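Local coordinates for protein predicted ATPase of the ABC class (PDB 5D6A) that binds the ATP analogue AMP-PNP and, as an ABC-class ATPase, probably binds and hydrolyses ATP, at residues A[199-204]-A[293-298]; A[206-211]-A[276-281]. All blocks are in the same frame, centred on the assembly; numbering follows the deposited sequence.

Contact 1 of 2, residues A[199-204]-A[293-298]; sequences EQLEVN and YIVTDG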
loop_
_atom_site.group_PDB
_atom_site.type_symbol
_atom_site.label_atom_id
_atom_site.label_comp_id
_atom_site.label_asym_id
_atom_site.label_seq_id
_atom_site.Cartn_x
_atom_site.Cartn_y
_atom_site.Cartn_z
ATOM N N GLU A 199 -20.755 -0.717 25.471
ATOM C CA GLU A 199 -20.734 0.010 26.746
ATOM C C GLU A 199 -20.578 -0.890 27.974
ATOM O O GLU A 199 -20.037 -0.456 28.992
ATOM C CB GLU A 199 -21.984 0.887 26.899
ATOM C CG GLU A 199 -22.040 2.034 25.900
ATOM C CD GLU A 199 -23.201 2.989 26.127
ATOM O OE1 GLU A 199 -23.871 2.907 27.182
ATOM O OE2 GLU A 199 -23.429 3.839 25.243
ATOM N N GLN A 200 -21.035 -2.138 27.881
ATOM C CA GLN A 200 -20.936 -3.055 29.022
ATOM C C GLN A 200 -19.727 -3.996 28.956
ATOM O O GLN A 200 -19.708 -5.036 29.616
ATOM C CB GLN A 200 -22.245 -3.836 29.220
ATOM C CG GLN A 200 -22.734 -4.607 28.010
ATOM C CD GLN A 200 -24.065 -5.289 28.264
ATOM O OE1 GLN A 200 -24.291 -5.861 29.328
ATOM N NE2 GLN A 200 -24.948 -5.246 27.275
ATOM N N LEU A 201 -18.719 -3.624 28.168
ATOM C CA LEU A 201 -17.491 -4.406 28.081
ATOM C C LEU A 201 -16.666 -4.126 29.324
ATOM O O LEU A 201 -16.143 -5.040 29.962
ATOM C CB LEU A 201 -16.680 -4.026 26.840
ATOM C CG LEU A 201 -17.243 -4.424 25.478
ATOM C CD1 LEU A 201 -16.401 -3.824 24.362
ATOM C CD2 LEU A 201 -17.308 -5.939 25.355
ATOM N N GLU A 202 -16.570 -2.844 29.660
ATOM C CA GLU A 202 -15.810 -2.394 30.815
ATOM C C GLU A 202 -16.349 -2.973 32.124
ATOM O O GLU A 202 -15.579 -3.410 32.978
ATOM C CB GLU A 202 -15.845 -0.865 30.895
ATOM C CG GLU A 202 -14.917 -0.276 31.945
ATOM C CD GLU A 202 -13.447 -0.486 31.616
ATOM O OE1 GLU A 202 -12.611 -0.375 32.539
ATOM O OE2 GLU A 202 -13.126 -0.767 30.439
ATOM N N VAL A 203 -17.671 -2.968 32.272
ATOM C CA VAL A 203 -18.314 -3.467 33.492
ATOM C C VAL A 203 -18.029 -4.953 33.734
ATOM O O VAL A 203 -17.831 -5.373 34.876
ATOM C CB VAL A 203 -19.844 -3.250 33.453
ATOM C CG1 VAL A 203 -20.487 -3.763 34.735
ATOM C CG2 VAL A 203 -20.171 -1.779 33.245
ATOM N N ASN A 204 -18.002 -5.738 32.659
ATOM C CA ASN A 204 -17.746 -7.177 32.761
ATOM C C ASN A 204 -16.263 -7.545 32.622
ATOM O O ASN A 204 -15.927 -8.712 32.403
ATOM C CB ASN A 204 -18.588 -7.927 31.726
ATOM C CG ASN A 204 -20.080 -7.739 31.946
ATOM O OD1 ASN A 204 -20.547 -7.652 33.081
ATOM N ND2 ASN A 204 -20.837 -7.694 30.859
ATOM N N TYR A 293 -22.509 -8.355 15.663
ATOM C CA TYR A 293 -22.674 -8.640 17.087
ATOM C C TYR A 293 -21.326 -8.918 17.741
ATOM O O TYR A 293 -21.224 -9.685 18.701
ATOM C CB TYR A 293 -23.698 -9.751 17.334
ATOM C CG TYR A 293 -25.116 -9.273 17.123
ATOM C CD1 TYR A 293 -25.760 -8.520 18.100
ATOM C CD2 TYR A 293 -25.811 -9.565 15.953
ATOM C CE1 TYR A 293 -27.056 -8.068 17.921
ATOM C CE2 TYR A 293 -27.113 -9.121 15.765
ATOM C CZ TYR A 293 -27.729 -8.371 16.752
ATOM O OH TYR A 293 -29.021 -7.924 16.578
ATOM N N ILE A 294 -20.296 -8.265 17.205
ATOM C CA ILE A 294 -18.948 -8.347 17.742
ATOM C C ILE A 294 -18.562 -6.923 18.119
ATOM O O ILE A 294 -18.675 -6.014 17.301
ATOM C CB ILE A 294 -17.923 -8.880 16.721
ATOM C CG1 ILE A 294 -18.389 -10.207 16.114
ATOM C CG2 ILE A 294 -16.567 -9.062 17.390
ATOM C CD1 ILE A 294 -17.429 -10.784 15.094
ATOM N N VAL A 295 -18.132 -6.731 19.363
ATOM C CA VAL A 295 -17.714 -5.413 19.834
ATOM C C VAL A 295 -16.321 -5.487 20.451
ATOM O O VAL A 295 -15.917 -6.523 20.980
ATOM C CB VAL A 295 -18.706 -4.816 20.858
ATOM C CG1 VAL A 295 -20.031 -4.490 20.186
ATOM C CG2 VAL A 295 -18.905 -5.758 22.037
ATOM N N THR A 296 -15.593 -4.380 20.369
ATOM C CA THR A 296 -14.246 -4.300 20.904
ATOM C C THR A 296 -13.983 -2.893 21.430
ATOM O O THR A 296 -14.601 -1.925 20.993
ATOM C CB THR A 296 -13.199 -4.632 19.819
ATOM O OG1 THR A 296 -13.463 -5.928 19.270
ATOM C CG2 THR A 296 -11.790 -4.610 20.386
ATOM N N ASP A 297 -13.075 -2.801 22.393
ATOM C CA ASP A 297 -12.681 -1.528 22.958
ATOM C C ASP A 297 -12.469 -0.539 21.806
ATOM O O ASP A 297 -11.689 -0.804 20.893
ATOM C CB ASP A 297 -11.394 -1.725 23.763
ATOM C CG ASP A 297 -10.912 -0.462 24.429
ATOM O OD1 ASP A 297 -11.305 0.652 24.014
ATOM O OD2 ASP A 297 -10.115 -0.596 25.369
ATOM N N GLY A 298 -13.172 0.590 21.858
ATOM C CA GLY A 298 -13.107 1.607 20.808
ATOM C C GLY A 298 -11.729 2.179 20.526
ATOM O O GLY A 298 -11.460 2.627 19.410
#

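Contact 2 of 2, residues A[206-211]-A[276-281]; sequences LVSFVA and NAIERS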
loop_
_atom_site.group_PDB
_atom_site.type_symbol
_atom_site.label_atom_id
_atom_site.label_comp_id
_atom_site.label_asym_id
_atom_site.label_seq_id
_atom_site.Cartn_x
_atom_site.Cartn_y
_atom_site.Cartn_z
ATOM N N LEU A 206 -14.112 -6.921 30.264
ATOM C CA LEU A 206 -13.826 -7.435 28.927
ATOM C C LEU A 206 -13.306 -6.338 28.010
ATOM O O LEU A 206 -13.615 -5.165 28.205
ATOM C CB LEU A 206 -15.101 -8.019 28.311
ATOM C CG LEU A 206 -15.805 -9.132 29.084
ATOM C CD1 LEU A 206 -17.086 -9.529 28.368
ATOM C CD2 LEU A 206 -14.890 -10.333 29.268
ATOM N N VAL A 207 -12.513 -6.729 27.014
ATOM C CA VAL A 207 -11.988 -5.783 26.018
ATOM C C VAL A 207 -12.590 -6.051 24.641
ATOM O O VAL A 207 -12.459 -5.231 23.736
ATOM C CB VAL A 207 -10.447 -5.810 25.917
ATOM C CG1 VAL A 207 -9.839 -5.366 27.230
ATOM C CG2 VAL A 207 -9.932 -7.188 25.523
ATOM N N SER A 208 -13.242 -7.204 24.493
ATOM C CA SER A 208 -13.880 -7.574 23.232
ATOM C C SER A 208 -14.881 -8.707 23.463
ATOM O O SER A 208 -14.770 -9.458 24.433
ATOM C CB SER A 208 -12.832 -7.996 22.198
ATOM O OG SER A 208 -13.425 -8.221 20.929
ATOM N N PHE A 209 -15.854 -8.819 22.563
ATOM C CA PHE A 209 -16.888 -9.843 22.658
ATOM C C PHE A 209 -17.302 -10.358 21.279
ATOM O O PHE A 209 -17.789 -9.593 20.449
ATOM C CB PHE A 209 -18.107 -9.284 23.389
ATOM C CG PHE A 209 -19.288 -10.212 23.399
ATOM C CD1 PHE A 209 -19.380 -11.232 24.336
ATOM C CD2 PHE A 209 -20.318 -10.055 22.482
ATOM C CE1 PHE A 209 -20.471 -12.085 24.350
ATOM C CE2 PHE A 209 -21.411 -10.903 22.491
ATOM C CZ PHE A 209 -21.489 -11.921 23.427
ATOM N N VAL A 210 -17.111 -11.658 21.054
ATOM C CA VAL A 210 -17.469 -12.299 19.788
ATOM C C VAL A 210 -18.673 -13.208 20.010
ATOM O O VAL A 210 -18.537 -14.323 20.518
ATOM C CB VAL A 210 -16.302 -13.131 19.219
ATOM C CG1 VAL A 210 -16.688 -13.752 17.885
ATOM C CG2 VAL A 210 -15.062 -12.268 19.055
ATOM N N ALA A 211 -19.848 -12.727 19.623
ATOM C CA ALA A 211 -21.087 -13.479 19.792
ATOM C C ALA A 211 -21.081 -14.807 19.031
ATOM O O ALA A 211 -20.505 -14.909 17.947
ATOM C CB ALA A 211 -22.268 -12.631 19.340
ATOM N N ASN A 276 -8.651 -10.094 12.985
ATOM C CA ASN A 276 -9.153 -9.117 12.023
ATOM C C ASN A 276 -10.564 -8.659 12.371
ATOM O O ASN A 276 -10.884 -7.476 12.256
ATOM C CB ASN A 276 -9.119 -9.680 10.600
ATOM C CG ASN A 276 -7.707 -9.823 10.060
ATOM O OD1 ASN A 276 -6.770 -9.188 10.547
ATOM N ND2 ASN A 276 -7.553 -10.650 9.034
ATOM N N ALA A 277 -11.402 -9.601 12.793
ATOM C CA ALA A 277 -12.771 -9.284 13.174
ATOM C C ALA A 277 -12.772 -8.409 14.422
ATOM O O ALA A 277 -13.580 -7.487 14.545
ATOM C CB ALA A 277 -13.562 -10.558 13.419
ATOM N N ILE A 278 -11.855 -8.695 15.341
ATOM C CA ILE A 278 -11.739 -7.926 16.573
ATOM C C ILE A 278 -11.261 -6.505 16.277
ATOM O O ILE A 278 -11.868 -5.544 16.747
ATOM C CB ILE A 278 -10.798 -8.614 17.587
ATOM C CG1 ILE A 278 -11.407 -9.940 18.054
ATOM C CG2 ILE A 278 -10.562 -7.728 18.805
ATOM C CD1 ILE A 278 -10.501 -10.760 18.946
ATOM N N GLU A 279 -10.197 -6.372 15.483
ATOM C CA GLU A 279 -9.642 -5.048 15.164
ATOM C C GLU A 279 -10.670 -4.176 14.455
ATOM O O GLU A 279 -10.679 -2.958 14.640
ATOM C CB GLU A 279 -8.380 -5.146 14.291
ATOM C CG GLU A 279 -8.656 -5.338 12.805
ATOM C CD GLU A 279 -7.403 -5.480 11.969
ATOM O OE1 GLU A 279 -6.418 -6.057 12.460
ATOM O OE2 GLU A 279 -7.419 -5.045 10.800
ATOM N N ARG A 280 -11.524 -4.796 13.639
ATOM C CA ARG A 280 -12.549 -4.050 12.906
ATOM C C ARG A 280 -13.827 -3.828 13.701
ATOM O O ARG A 280 -14.636 -2.975 13.347
ATOM C CB ARG A 280 -12.854 -4.699 11.557
ATOM C CG ARG A 280 -11.693 -4.565 10.594
ATOM C CD ARG A 280 -12.133 -4.577 9.147
ATOM N NE ARG A 280 -11.154 -3.853 8.339
ATOM C CZ ARG A 280 -11.065 -2.520 8.284
ATOM N NH1 ARG A 280 -11.881 -1.747 9.002
ATOM N NH2 ARG A 280 -10.139 -1.948 7.521
ATOM N N SER A 281 -13.998 -4.578 14.783
ATOM C CA SER A 281 -15.172 -4.412 15.632
ATOM C C SER A 281 -15.137 -3.105 16.429
ATOM O O SER A 281 -16.009 -2.866 17.262
ATOM C CB SER A 281 -15.344 -5.617 16.551
ATOM O OG SER A 281 -15.626 -6.774 15.779
#

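Contact 1 of 2, residues A[199-204]-A[293-298]
With chi1 at -70° and chi2 at 173°, Leu201 holds its CG beside the backbone N and brings its two methyls against Val295, whose chi1 of -68° places CG2 between its own backbone N and carbonyl carbon, facing the leucine. The meeting point is one face of the four-stranded antiparallel sheet of the P-loop domain, where strand 294-296 forms an edge within the chain and the turn after helix 181-199 passes over it. The two side chains lie at a slant to each other. Val295 CG2 is the common target: Leu201 CD2 comes within 3.7 Å of it, and Leu201 CD1 stands 3.9 Å away. CD1 also reaches along the strand, beyond the valine, to lie against the peptide group joining the next two residues, 3.9 Å from Thr296 C.

No hydrogen bond crosses between the segments, so apolar packing does the work. Phe209 and Leu197 also touch Val295, and Leu201 packs on Phe209, which places the leucine in a buried apolar cluster between helix 181-199 and the sheet. Thr296, next along the strand, points its CB away from this turn. At the more open end, the like-charged Glu202 and Asp297 keep apart, OE2 of Glu202 5.9 Å from OD2 of Asp297; each carboxylate is held elsewhere, Glu202 by a salt bridge with Lys258 and Asp297 by hydrogen bonds with Ser299 and Thr357. Where the strand gives way to loop, Leu201 CD1 sits 4.0 Å from the backbone N of Asp297.

Contact 2 of 2, residues A[206-211]-A[276-281]
Ser208 and Ile278 make the close part of this contact, where strand 206-211 of the antiparallel sheet faces the last turns of helix 271-280, the helix that follows what is probably the Walker A loop. The methyl CG2 of Ile278 sits 3.6 Å from Ser208 OG and 4.1 Å from Ser208 CB, while CG1 of the same isoleucine is 3.9 Å from that OG. A chi1 of -174° sets OG opposite the serine's backbone N, where it lies against the isoleucine's CG2.

Farther along the strand the fit is looser: Val210 CG2 approaches Ile278 CG1 only to 4.4 Å, and Val210 also packs on Leu254 and Phe233. Across the helix, Asn276 and Arg280 are partly exposed and turn from the strand, Asn276 packing on Glu307 of the second subunit and Arg280 forming a salt bridge with Glu504.

Ser208 OG finds its hydrogen bonds in Thr296 OG1 and Val295 O, and Thr296 OG1 also bonds Ile278 O. The buried hydroxyl is thus satisfied by the neighbouring strand, its meeting with Ile278 is purely van der Waals, and Thr296 OG1 provides a polar link from the strands to the helix.

Overall arrangement
Coming from the N terminus, the chain leaves helix 181-199, and contact 1 closes the long loop from 199-204 to 293-298. Contact 2 begins and ends within that loop, pairing 206-211 with 276-281, so the two nest without crossing; their centres are about 8 Å apart. Strands 206-211 and 294-296 are antiparallel neighbours, and a backbone hydrogen bond between Phe209 and Val295 joins the contacts directly. Contact 1 works on the face turned to helix 181-199, contact 2 on the face turned to helix 271-280. Together they tie strands 206-211 and 294-296 of the antiparallel sheet to the turn after helix 181-199 on one face and to helix 271-280 on the other.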